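PDB 1L1E: cyclopropane mycolic acid synthase 3 from Mycobacterium tuberculosis, which probably converts a double bond at the proximal position of an alpha mycolic acid into a cyclopropane ring, using a methylene group from S-adenosyl-L-methionine. Local coordinates for residues T32-L45 with Q226-W239. Sequence-based numbering, arbitrary orientation.
Sequences TYSCAYFERDDMTL and QSLQLHYARTLDMW. With SAH (S-adenosyl-L-homocysteine), chain D; CO3 (carbonate ion), chain C.
C35 lies against Y232 with their CA atoms 4.8 Å apart, where the irregular loop 32-45 runs along the helix that starts after strand 221-227. A36 N donates to T235 OG1 at 3.0 Å. The same hydroxyl donates to H231 O, one turn back in the helix, and this fixes its rotation. C35 CB packs against Y232 CD1, and C35 SG turns toward the helix backbone.

Y37 and H231 lie side by side, and the edge of the tyrosine meets one face of the imidazole. L228 CD2 closes on Y37 CD1 at 3.5 Å.

F38 points at the helix. The guanidinium of R234 lies flat on one ring face, with the planes 1° apart and the centres 3.9 Å apart. Bends at chi2 (-128°) and chi3 (-85°) fold the arginine over the ring, with CD above the same face. M238 SD sits at the ring edge, 3.6 Å from F38 CZ. R234 NH2 lies 2.5 Å from D41 OD1, a salt bridge, and also 2.5 Å from D41 O. Both are shorter than usual, so the exact fit there is doubtful.

Further along the helix, L45 CD2 packs on W239 CD1, and one water links W239 NE1 to T32 O.

The loop also forms part of the cofactor site. Y33 N and S34 OG bond the carboxylate of S-adenosyl-L-homocysteine. C35 N and H167 bond a carbonate ion, probably from the crystallisation liquor. The geometry is consistent with the helix, together with K52 of helix 45-58, steadying the loop that meets the cofactor.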
ATOM      1  N   THR A  32       2.824  -8.305   4.725  1.00 19.06           N
ATOM      2  CA  THR A  32       2.689  -6.931   4.243  1.00 19.04           C
ATOM      3  C   THR A  32       2.893  -6.982   2.743  1.00 19.67           C
ATOM      4  O   THR A  32       3.860  -7.566   2.269  1.00 21.79           O
ATOM      5  CB  THR A  32       3.726  -5.993   4.883  1.00 17.44           C
ATOM      6  OG1 THR A  32       3.449  -5.886   6.274  1.00 15.17           O
ATOM      7  CG2 THR A  32       3.655  -4.590   4.269  1.00 17.07           C
ATOM      8  N   TYR A  33       1.974  -6.367   2.004  1.00 20.85           N
ATOM      9  CA  TYR A  33       1.996  -6.389   0.544  1.00 20.82           C
ATOM     10  C   TYR A  33       2.048  -4.972  -0.005  1.00 21.57           C
ATOM     11  O   TYR A  33       1.054  -4.457  -0.518  1.00 22.76           O
ATOM     12  CB  TYR A  33       0.726  -7.098   0.058  1.00 21.59           C
ATOM     13  CG  TYR A  33       0.645  -7.390  -1.418  1.00 22.78           C
ATOM     14  CD1 TYR A  33      -0.593  -7.447  -2.063  1.00 26.43           C
ATOM     15  CD2 TYR A  33       1.789  -7.650  -2.167  1.00 26.59           C
ATOM     16  CE1 TYR A  33      -0.689  -7.757  -3.419  1.00 26.41           C
ATOM     17  CE2 TYR A  33       1.708  -7.960  -3.521  1.00 27.03           C
ATOM     18  CZ  TYR A  33       0.465  -8.012  -4.143  1.00 28.19           C
ATOM     19  OH  TYR A  33       0.383  -8.307  -5.488  1.00 25.75           O
ATOM     20  N   SER A  34       3.219  -4.362   0.108  1.00 21.44           N
ATOM     21  CA  SER A  34       3.464  -2.999  -0.337  1.00 20.48           C
ATOM     22  C   SER A  34       4.952  -2.704  -0.149  1.00 18.24           C
ATOM     23  O   SER A  34       5.636  -3.397   0.601  1.00 16.32           O
ATOM     24  CB  SER A  34       2.618  -2.023   0.491  1.00 19.87           C
ATOM     25  OG  SER A  34       2.799  -2.226   1.890  1.00 20.41           O
ATOM     26  N   CYS A  35       5.447  -1.688  -0.847  1.00 18.52           N
ATOM     27  CA  CYS A  35       6.848  -1.284  -0.763  1.00 18.73           C
ATOM     28  C   CYS A  35       7.388  -1.228   0.667  1.00 17.79           C
ATOM     29  O   CYS A  35       6.844  -0.521   1.512  1.00 15.20           O
ATOM     30  CB  CYS A  35       7.029   0.090  -1.401  1.00 22.28           C
ATOM     31  SG  CYS A  35       8.728   0.666  -1.361  1.00 24.05           S
ATOM     32  N   ALA A  36       8.459  -1.972   0.939  1.00 16.52           N
ATOM     33  CA  ALA A  36       9.040  -1.964   2.280  1.00 17.46           C
ATOM     34  C   ALA A  36      10.020  -0.797   2.420  1.00 18.67           C
ATOM     35  O   ALA A  36      10.269  -0.061   1.448  1.00 19.42           O
ATOM     36  CB  ALA A  36       9.741  -3.296   2.568  1.00 17.46           C
ATOM     37  N   TYR A  37      10.556  -0.611   3.625  1.00 16.94           N
ATOM     38  CA  TYR A  37      11.505   0.471   3.883  1.00 15.70           C
ATOM     39  C   TYR A  37      12.798  -0.042   4.523  1.00 17.23           C
ATOM     40  O   TYR A  37      12.831  -0.364   5.709  1.00 18.42           O
ATOM     41  CB  TYR A  37      10.856   1.531   4.770  1.00 15.21           C
ATOM     42  CG  TYR A  37      11.716   2.757   5.027  1.00 17.86           C
ATOM     43  CD1 TYR A  37      12.355   3.426   3.982  1.00 20.27           C
ATOM     44  CD2 TYR A  37      11.853   3.270   6.315  1.00 19.01           C
ATOM     45  CE1 TYR A  37      13.112   4.580   4.212  1.00 21.42           C
ATOM     46  CE2 TYR A  37      12.609   4.428   6.560  1.00 20.60           C
ATOM     47  CZ  TYR A  37      13.232   5.070   5.509  1.00 23.90           C
ATOM     48  OH  TYR A  37      13.997   6.185   5.763  1.00 29.06           O
ATOM     49  N   PHE A  38      13.862  -0.118   3.730  1.00 18.33           N
ATOM     50  CA  PHE A  38      15.145  -0.590   4.234  1.00 21.35           C
ATOM     51  C   PHE A  38      15.942   0.521   4.920  1.00 24.04           C
ATOM     52  O   PHE A  38      16.849   1.101   4.324  1.00 24.52           O
ATOM     53  CB  PHE A  38      15.964  -1.212   3.097  1.00 20.31           C
ATOM     54  CG  PHE A  38      15.326  -2.442   2.495  1.00 21.68           C
ATOM     55  CD1 PHE A  38      14.289  -2.327   1.563  1.00 21.73           C
ATOM     56  CD2 PHE A  38      15.732  -3.717   2.894  1.00 20.75           C
ATOM     57  CE1 PHE A  38      13.660  -3.467   1.037  1.00 20.77           C
ATOM     58  CE2 PHE A  38      15.116  -4.857   2.382  1.00 19.03           C
ATOM     59  CZ  PHE A  38      14.071  -4.728   1.448  1.00 21.84           C
ATOM     60  N   GLU A  39      15.582   0.826   6.167  1.00 26.16           N
ATOM     61  CA  GLU A  39      16.283   1.851   6.942  1.00 31.87           C
ATOM     62  C   GLU A  39      17.755   1.489   6.959  1.00 32.87           C
ATOM     63  O   GLU A  39      18.617   2.348   6.759  1.00 32.59           O
ATOM     64  CB  GLU A  39      15.778   1.894   8.382  1.00 35.12           C
ATOM     65  CG  GLU A  39      14.571   2.752   8.598  1.00 38.06           C
ATOM     66  CD  GLU A  39      14.150   2.760  10.047  1.00 42.22           C
ATOM     67  OE1 GLU A  39      13.336   3.625  10.421  1.00 45.01           O
ATOM     68  OE2 GLU A  39      14.627   1.898  10.815  1.00 44.20           O
ATOM     69  N   ARG A  40      18.024   0.213   7.227  1.00 33.53           N
ATOM     70  CA  ARG A  40      19.383  -0.317   7.223  1.00 35.74           C
ATOM     71  C   ARG A  40      19.414  -1.233   6.008  1.00 35.86           C
ATOM     72  O   ARG A  40      18.478  -2.003   5.787  1.00 34.84           O
ATOM     73  CB  ARG A  40      19.693  -1.173   8.462  1.00 36.13           C
ATOM     74  CG  ARG A  40      19.015  -0.791   9.769  1.00 38.69           C
ATOM     75  CD  ARG A  40      19.562  -1.673  10.901  1.00 38.94           C
ATOM     76  NE  ARG A  40      19.581  -3.094  10.540  1.00 40.84           N
ATOM     77  CZ  ARG A  40      18.576  -3.944  10.738  1.00 42.29           C
ATOM     78  NH1 ARG A  40      17.450  -3.535  11.304  1.00 44.43           N
ATOM     79  NH2 ARG A  40      18.692  -5.209  10.361  1.00 43.95           N
ATOM     80  N   ASP A  41      20.482  -1.159   5.226  1.00 36.20           N
ATOM     81  CA  ASP A  41      20.606  -1.993   4.042  1.00 37.45           C
ATOM     82  C   ASP A  41      20.626  -3.492   4.364  1.00 38.24           C
ATOM     83  O   ASP A  41      20.298  -4.322   3.516  1.00 37.86           O
ATOM     84  CB  ASP A  41      21.879  -1.619   3.281  1.00 40.22           C
ATOM     85  CG  ASP A  41      22.181  -2.578   2.152  1.00 40.47           C
ATOM     86  OD1 ASP A  41      21.371  -2.665   1.210  1.00 41.38           O
ATOM     87  OD2 ASP A  41      23.231  -3.252   2.212  1.00 44.27           O
ATOM     88  N   ASP A  42      21.008  -3.837   5.588  1.00 38.44           N
ATOM     89  CA  ASP A  42      21.094  -5.244   5.983  1.00 39.21           C
ATOM     90  C   ASP A  42      19.782  -5.836   6.490  1.00 36.70           C
ATOM     91  O   ASP A  42      19.717  -7.027   6.808  1.00 37.38           O
ATOM     92  CB  ASP A  42      22.165  -5.419   7.062  1.00 40.96           C
ATOM     93  CG  ASP A  42      21.832  -4.663   8.333  1.00 45.01           C
ATOM     94  OD1 ASP A  42      20.807  -4.985   8.972  1.00 47.32           O
ATOM     95  OD2 ASP A  42      22.590  -3.742   8.693  1.00 48.31           O
ATOM     96  N   MET A  43      18.744  -5.014   6.578  1.00 34.25           N
ATOM     97  CA  MET A  43      17.452  -5.498   7.061  1.00 30.49           C
ATOM     98  C   MET A  43      16.875  -6.627   6.229  1.00 27.36           C
ATOM     99  O   MET A  43      17.093  -6.700   5.025  1.00 27.89           O
ATOM    100  CB  MET A  43      16.425  -4.373   7.090  1.00 30.48           C
ATOM    101  CG  MET A  43      16.598  -3.368   8.190  1.00 28.51           C
ATOM    102  SD  MET A  43      15.234  -2.190   8.115  1.00 26.22           S
ATOM    103  CE  MET A  43      14.640  -2.250   9.808  1.00 28.98           C
ATOM    104  N   THR A  44      16.143  -7.515   6.893  1.00 25.85           N
ATOM    105  CA  THR A  44      15.480  -8.619   6.218  1.00 24.40           C
ATOM    106  C   THR A  44      14.184  -7.988   5.708  1.00 25.10           C
ATOM    107  O   THR A  44      13.859  -6.852   6.073  1.00 22.94           O
ATOM    108  CB  THR A  44      15.107  -9.761   7.198  1.00 25.28           C
ATOM    109  OG1 THR A  44      14.174  -9.274   8.171  1.00 25.65           O
ATOM    110  CG2 THR A  44      16.342 -10.283   7.919  1.00 25.32           C
ATOM    111  N   LEU A  45      13.450  -8.714   4.872  1.00 24.73           N
ATOM    112  CA  LEU A  45      12.199  -8.188   4.347  1.00 22.42           C
ATOM    113  C   LEU A  45      11.240  -7.875   5.494  1.00 21.30           C
ATOM    114  O   LEU A  45      10.645  -6.801   5.521  1.00 20.42           O
ATOM    115  CB  LEU A  45      11.559  -9.193   3.381  1.00 21.97           C
ATOM    116  CG  LEU A  45      10.264  -8.749   2.702  1.00 20.02           C
ATOM    117  CD1 LEU A  45      10.443  -7.381   2.036  1.00 20.06           C
ATOM    118  CD2 LEU A  45       9.865  -9.801   1.685  1.00 20.52           C
ATOM    119  N   GLN A 226       7.677  11.957   0.569  1.00 17.69           N
ATOM    120  CA  GLN A 226       8.910  11.189   0.641  1.00 18.61           C
ATOM    121  C   GLN A 226       8.860  10.112  -0.411  1.00 18.47           C
ATOM    122  O   GLN A 226       7.874   9.389  -0.500  1.00 18.02           O
ATOM    123  CB  GLN A 226       9.070  10.548   2.031  1.00 16.63           C
ATOM    124  CG  GLN A 226      10.215   9.526   2.126  1.00 16.36           C
ATOM    125  CD  GLN A 226      10.548   9.170   3.577  1.00 19.89           C
ATOM    126  OE1 GLN A 226       9.820   9.549   4.497  1.00 19.11           O
ATOM    127  NE2 GLN A 226      11.649   8.441   3.782  1.00 16.15           N
ATOM    128  N   SER A 227       9.906  10.020  -1.230  1.00 19.23           N
ATOM    129  CA  SER A 227       9.950   8.994  -2.264  1.00 19.29           C
ATOM    130  C   SER A 227      10.712   7.775  -1.750  1.00 19.10           C
ATOM    131  O   SER A 227      11.684   7.907  -1.007  1.00 18.08           O
ATOM    132  CB  SER A 227      10.622   9.534  -3.528  1.00 20.72           C
ATOM    133  OG  SER A 227      11.933   9.972  -3.242  1.00 25.52           O
ATOM    134  N   LEU A 228      10.263   6.591  -2.148  1.00 19.12           N
ATOM    135  CA  LEU A 228      10.887   5.338  -1.731  1.00 23.48           C
ATOM    136  C   LEU A 228      11.216   4.486  -2.946  1.00 23.04           C
ATOM    137  O   LEU A 228      11.256   3.260  -2.870  1.00 23.26           O
ATOM    138  CB  LEU A 228       9.928   4.570  -0.819  1.00 24.66           C
ATOM    139  CG  LEU A 228       9.658   5.236   0.533  1.00 28.11           C
ATOM    140  CD1 LEU A 228       8.563   4.476   1.257  1.00 29.68           C
ATOM    141  CD2 LEU A 228      10.944   5.253   1.363  1.00 28.67           C
ATOM    142  N   GLN A 229      11.452   5.152  -4.068  1.00 23.63           N
ATOM    143  CA  GLN A 229      11.740   4.482  -5.327  1.00 25.05           C
ATOM    144  C   GLN A 229      12.602   3.218  -5.262  1.00 23.34           C
ATOM    145  O   GLN A 229      12.153   2.134  -5.662  1.00 21.27           O
ATOM    146  CB  GLN A 229      12.374   5.487  -6.294  1.00 26.22           C
ATOM    147  CG  GLN A 229      12.560   4.972  -7.714  1.00 27.43           C
ATOM    148  CD  GLN A 229      12.982   6.080  -8.656  1.00 30.02           C
ATOM    149  OE1 GLN A 229      14.017   6.715  -8.458  1.00 29.01           O
ATOM    150  NE2 GLN A 229      12.170   6.331  -9.682  1.00 31.57           N
ATOM    151  N   LEU A 230      13.829   3.355  -4.763  1.00 21.77           N
ATOM    152  CA  LEU A 230      14.753   2.223  -4.703  1.00 23.71           C
ATOM    153  C   LEU A 230      14.396   1.168  -3.661  1.00 22.34           C
ATOM    154  O   LEU A 230      14.868   0.036  -3.728  1.00 21.91           O
ATOM    155  CB  LEU A 230      16.186   2.726  -4.477  1.00 26.61           C
ATOM    156  CG  LEU A 230      16.709   3.717  -5.535  1.00 28.86           C
ATOM    157  CD1 LEU A 230      18.163   4.069  -5.250  1.00 30.99           C
ATOM    158  CD2 LEU A 230      16.578   3.115  -6.931  1.00 29.87           C
ATOM    159  N   HIS A 231      13.570   1.528  -2.689  1.00 23.93           N
ATOM    160  CA  HIS A 231      13.170   0.554  -1.681  1.00 21.12           C
ATOM    161  C   HIS A 231      12.163  -0.394  -2.317  1.00 21.15           C
ATOM    162  O   HIS A 231      12.077  -1.563  -1.946  1.00 19.53           O
ATOM    163  CB  HIS A 231      12.560   1.256  -0.466  1.00 20.85           C
ATOM    164  CG  HIS A 231      13.539   2.102   0.293  1.00 22.14           C
ATOM    165  ND1 HIS A 231      14.409   1.582   1.230  1.00 23.30           N
ATOM    166  CD2 HIS A 231      13.810   3.428   0.226  1.00 23.19           C
ATOM    167  CE1 HIS A 231      15.171   2.549   1.708  1.00 21.95           C
ATOM    168  NE2 HIS A 231      14.829   3.679   1.115  1.00 24.66           N
ATOM    169  N   TYR A 232      11.403   0.094  -3.292  1.00 20.19           N
ATOM    170  CA  TYR A 232      10.423  -0.780  -3.925  1.00 19.74           C
ATOM    171  C   TYR A 232      11.110  -1.777  -4.845  1.00 19.46           C
ATOM    172  O   TYR A 232      10.706  -2.931  -4.925  1.00 19.06           O
ATOM    173  CB  TYR A 232       9.368   0.030  -4.689  1.00 19.66           C
ATOM    174  CG  TYR A 232       8.127  -0.773  -5.015  1.00 24.17           C
ATOM    175  CD1 TYR A 232       7.650  -1.743  -4.128  1.00 23.56           C
ATOM    176  CD2 TYR A 232       7.402  -0.538  -6.184  1.00 26.00           C
ATOM    177  CE1 TYR A 232       6.490  -2.454  -4.392  1.00 25.78           C
ATOM    178  CE2 TYR A 232       6.230  -1.247  -6.459  1.00 29.06           C
ATOM    179  CZ  TYR A 232       5.782  -2.203  -5.557  1.00 30.98           C
ATOM    180  OH  TYR A 232       4.626  -2.908  -5.819  1.00 35.60           O
ATOM    181  N   ALA A 233      12.165  -1.334  -5.523  1.00 18.53           N
ATOM    182  CA  ALA A 233      12.912  -2.210  -6.416  1.00 21.62           C
ATOM    183  C   ALA A 233      13.447  -3.415  -5.631  1.00 19.97           C
ATOM    184  O   ALA A 233      13.361  -4.550  -6.089  1.00 18.87           O
ATOM    185  CB  ALA A 233      14.076  -1.439  -7.058  1.00 23.85           C
ATOM    186  N   ARG A 234      13.983  -3.170  -4.440  1.00 20.26           N
ATOM    187  CA  ARG A 234      14.524  -4.264  -3.639  1.00 22.43           C
ATOM    188  C   ARG A 234      13.438  -5.153  -3.020  1.00 21.56           C
ATOM    189  O   ARG A 234      13.654  -6.347  -2.778  1.00 19.24           O
ATOM    190  CB  ARG A 234      15.427  -3.735  -2.526  1.00 25.19           C
ATOM    191  CG  ARG A 234      16.488  -4.757  -2.156  1.00 30.82           C
ATOM    192  CD  ARG A 234      16.551  -5.048  -0.686  1.00 31.49           C
ATOM    193  NE  ARG A 234      17.388  -4.095   0.023  1.00 34.63           N
ATOM    194  CZ  ARG A 234      18.319  -4.449   0.900  1.00 33.54           C
ATOM    195  NH1 ARG A 234      18.521  -5.731   1.160  1.00 33.78           N
ATOM    196  NH2 ARG A 234      19.040  -3.524   1.520  1.00 34.90           N
ATOM    197  N   THR A 235      12.284  -4.559  -2.742  1.00 18.67           N
ATOM    198  CA  THR A 235      11.166  -5.300  -2.181  1.00 18.69           C
ATOM    199  C   THR A 235      10.734  -6.295  -3.258  1.00 19.35           C
ATOM    200  O   THR A 235      10.608  -7.489  -3.011  1.00 19.48           O
ATOM    201  CB  THR A 235       9.988  -4.366  -1.869  1.00 15.78           C
ATOM    202  OG1 THR A 235      10.408  -3.362  -0.935  1.00 15.77           O
ATOM    203  CG2 THR A 235       8.813  -5.158  -1.287  1.00 17.55           C
ATOM    204  N   LEU A 236      10.525  -5.784  -4.467  1.00 20.92           N
ATOM    205  CA  LEU A 236      10.110  -6.612  -5.588  1.00 21.18           C
ATOM    206  C   LEU A 236      11.131  -7.717  -5.865  1.00 22.22           C
ATOM    207  O   LEU A 236      10.749  -8.850  -6.145  1.00 22.64           O
ATOM    208  CB  LEU A 236       9.896  -5.738  -6.833  1.00 20.26           C
ATOM    209  CG  LEU A 236       8.693  -4.778  -6.757  1.00 19.88           C
ATOM    210  CD1 LEU A 236       8.729  -3.808  -7.921  1.00 20.21           C
ATOM    211  CD2 LEU A 236       7.389  -5.572  -6.769  1.00 22.06           C
ATOM    212  N   ASP A 237      12.421  -7.394  -5.798  1.00 21.56           N
ATOM    213  CA  ASP A 237      13.447  -8.408  -6.025  1.00 23.00           C
ATOM    214  C   ASP A 237      13.279  -9.523  -5.002  1.00 22.49           C
ATOM    215  O   ASP A 237      13.285 -10.712  -5.339  1.00 23.24           O
ATOM    216  CB  ASP A 237      14.861  -7.822  -5.882  1.00 25.59           C
ATOM    217  CG  ASP A 237      15.291  -7.007  -7.087  1.00 28.74           C
ATOM    218  OD1 ASP A 237      14.816  -7.296  -8.207  1.00 30.40           O
ATOM    219  OD2 ASP A 237      16.123  -6.085  -6.916  1.00 31.22           O
ATOM    220  N   MET A 238      13.120  -9.141  -3.742  1.00 22.42           N
ATOM    221  CA  MET A 238      12.971 -10.134  -2.694  1.00 23.57           C
ATOM    222  C   MET A 238      11.701 -10.969  -2.814  1.00 22.39           C
ATOM    223  O   MET A 238      11.730 -12.166  -2.535  1.00 22.03           O
ATOM    224  CB  MET A 238      13.081  -9.472  -1.320  1.00 25.22           C
ATOM    225  CG  MET A 238      14.499  -8.951  -1.035  1.00 26.03           C
ATOM    226  SD  MET A 238      14.707  -8.172   0.575  1.00 28.54           S
ATOM    227  CE  MET A 238      15.033  -9.570   1.593  1.00 29.14           C
ATOM    228  N   TRP A 239      10.589 -10.367  -3.235  1.00 23.61           N
ATOM    229  CA  TRP A 239       9.369 -11.154  -3.400  1.00 21.19           C
ATOM    230  C   TRP A 239       9.577 -12.163  -4.517  1.00 22.75           C
ATOM    231  O   TRP A 239       9.114 -13.302  -4.434  1.00 23.90           O
ATOM    232  CB  TRP A 239       8.162 -10.274  -3.750  1.00 20.60           C
ATOM    233  CG  TRP A 239       7.584  -9.499  -2.591  1.00 16.86           C
ATOM    234  CD1 TRP A 239       7.659  -9.817  -1.261  1.00 15.92           C
ATOM    235  CD2 TRP A 239       6.796  -8.308  -2.674  1.00 16.94           C
ATOM    236  NE1 TRP A 239       6.967  -8.897  -0.515  1.00 18.04           N
ATOM    237  CE2 TRP A 239       6.426  -7.958  -1.358  1.00 16.61           C
ATOM    238  CE3 TRP A 239       6.364  -7.497  -3.739  1.00 17.19           C
ATOM    239  CZ2 TRP A 239       5.648  -6.834  -1.073  1.00 17.42           C
ATOM    240  CZ3 TRP A 239       5.588  -6.377  -3.456  1.00 17.87           C
ATOM    241  CH2 TRP A 239       5.240  -6.056  -2.135  1.00 16.62           C
TER
HETATM  242  N   SAH D 900      -2.178  -1.869   3.168  1.00 16.83           N
HETATM  243  CA  SAH D 900      -1.856  -3.297   3.167  1.00 18.42           C
HETATM  244  CB  SAH D 900      -2.494  -4.000   1.949  1.00 18.35           C
HETATM  245  CG  SAH D 900      -2.139  -3.435   0.570  1.00 17.75           C
HETATM  246  SD  SAH D 900      -2.919  -4.314  -0.794  1.00 20.84           S
HETATM  247  C   SAH D 900      -0.333  -3.510   3.137  1.00 17.57           C
HETATM  248  O   SAH D 900       0.393  -2.512   3.143  1.00 19.20           O
HETATM  249  OXT SAH D 900       0.107  -4.668   3.078  1.00 21.09           O
HETATM  250  C5' SAH D 900      -4.348  -3.231  -1.136  1.00 18.94           C
HETATM  251  C4' SAH D 900      -5.425  -3.214  -0.044  1.00 17.12           C
HETATM  252  O4' SAH D 900      -6.393  -2.143  -0.238  1.00 18.47           O
HETATM  253  C3' SAH D 900      -6.256  -4.493   0.008  1.00 20.48           C
HETATM  254  O3' SAH D 900      -6.538  -4.772   1.399  1.00 15.59           O
HETATM  255  C2' SAH D 900      -7.505  -4.131  -0.748  1.00 18.40           C
HETATM  256  O2' SAH D 900      -8.581  -5.030  -0.470  1.00 18.97           O
HETATM  257  C1' SAH D 900      -7.722  -2.725  -0.278  1.00 18.69           C
HETATM  258  N9  SAH D 900      -8.617  -1.917  -1.135  1.00 20.18           N
HETATM  259  C8  SAH D 900      -8.619  -1.710  -2.477  1.00 22.28           C
HETATM  260  N7  SAH D 900      -9.533  -0.933  -2.956  1.00 20.55           N
HETATM  261  C5  SAH D 900     -10.239  -0.563  -1.818  1.00 21.83           C
HETATM  262  C6  SAH D 900     -11.375   0.282  -1.592  1.00 24.16           C
HETATM  263  N6  SAH D 900     -12.009   0.931  -2.580  1.00 22.68           N
HETATM  264  N1  SAH D 900     -11.824   0.426  -0.293  1.00 23.63           N
HETATM  265  C2  SAH D 900     -11.186  -0.224   0.712  1.00 25.00           C
HETATM  266  N3  SAH D 900     -10.113  -1.037   0.619  1.00 21.53           N
HETATM  267  C4  SAH D 900      -9.687  -1.165  -0.686  1.00 21.22           C
HETATM  268  C   CO3 C 903       2.847   0.193  -2.886  1.00 21.11           C
HETATM  269  O1  CO3 C 903       2.127   1.501  -2.995  1.00 24.73           O
HETATM  270  O2  CO3 C 903       2.554  -0.825  -3.744  1.00 26.08           O
HETATM  271  O3  CO3 C 903       3.796   0.034  -1.936  1.00 19.54           O
HETATM  272  O   HOH W   1       6.437  -8.637   2.467  1.00 24.30           O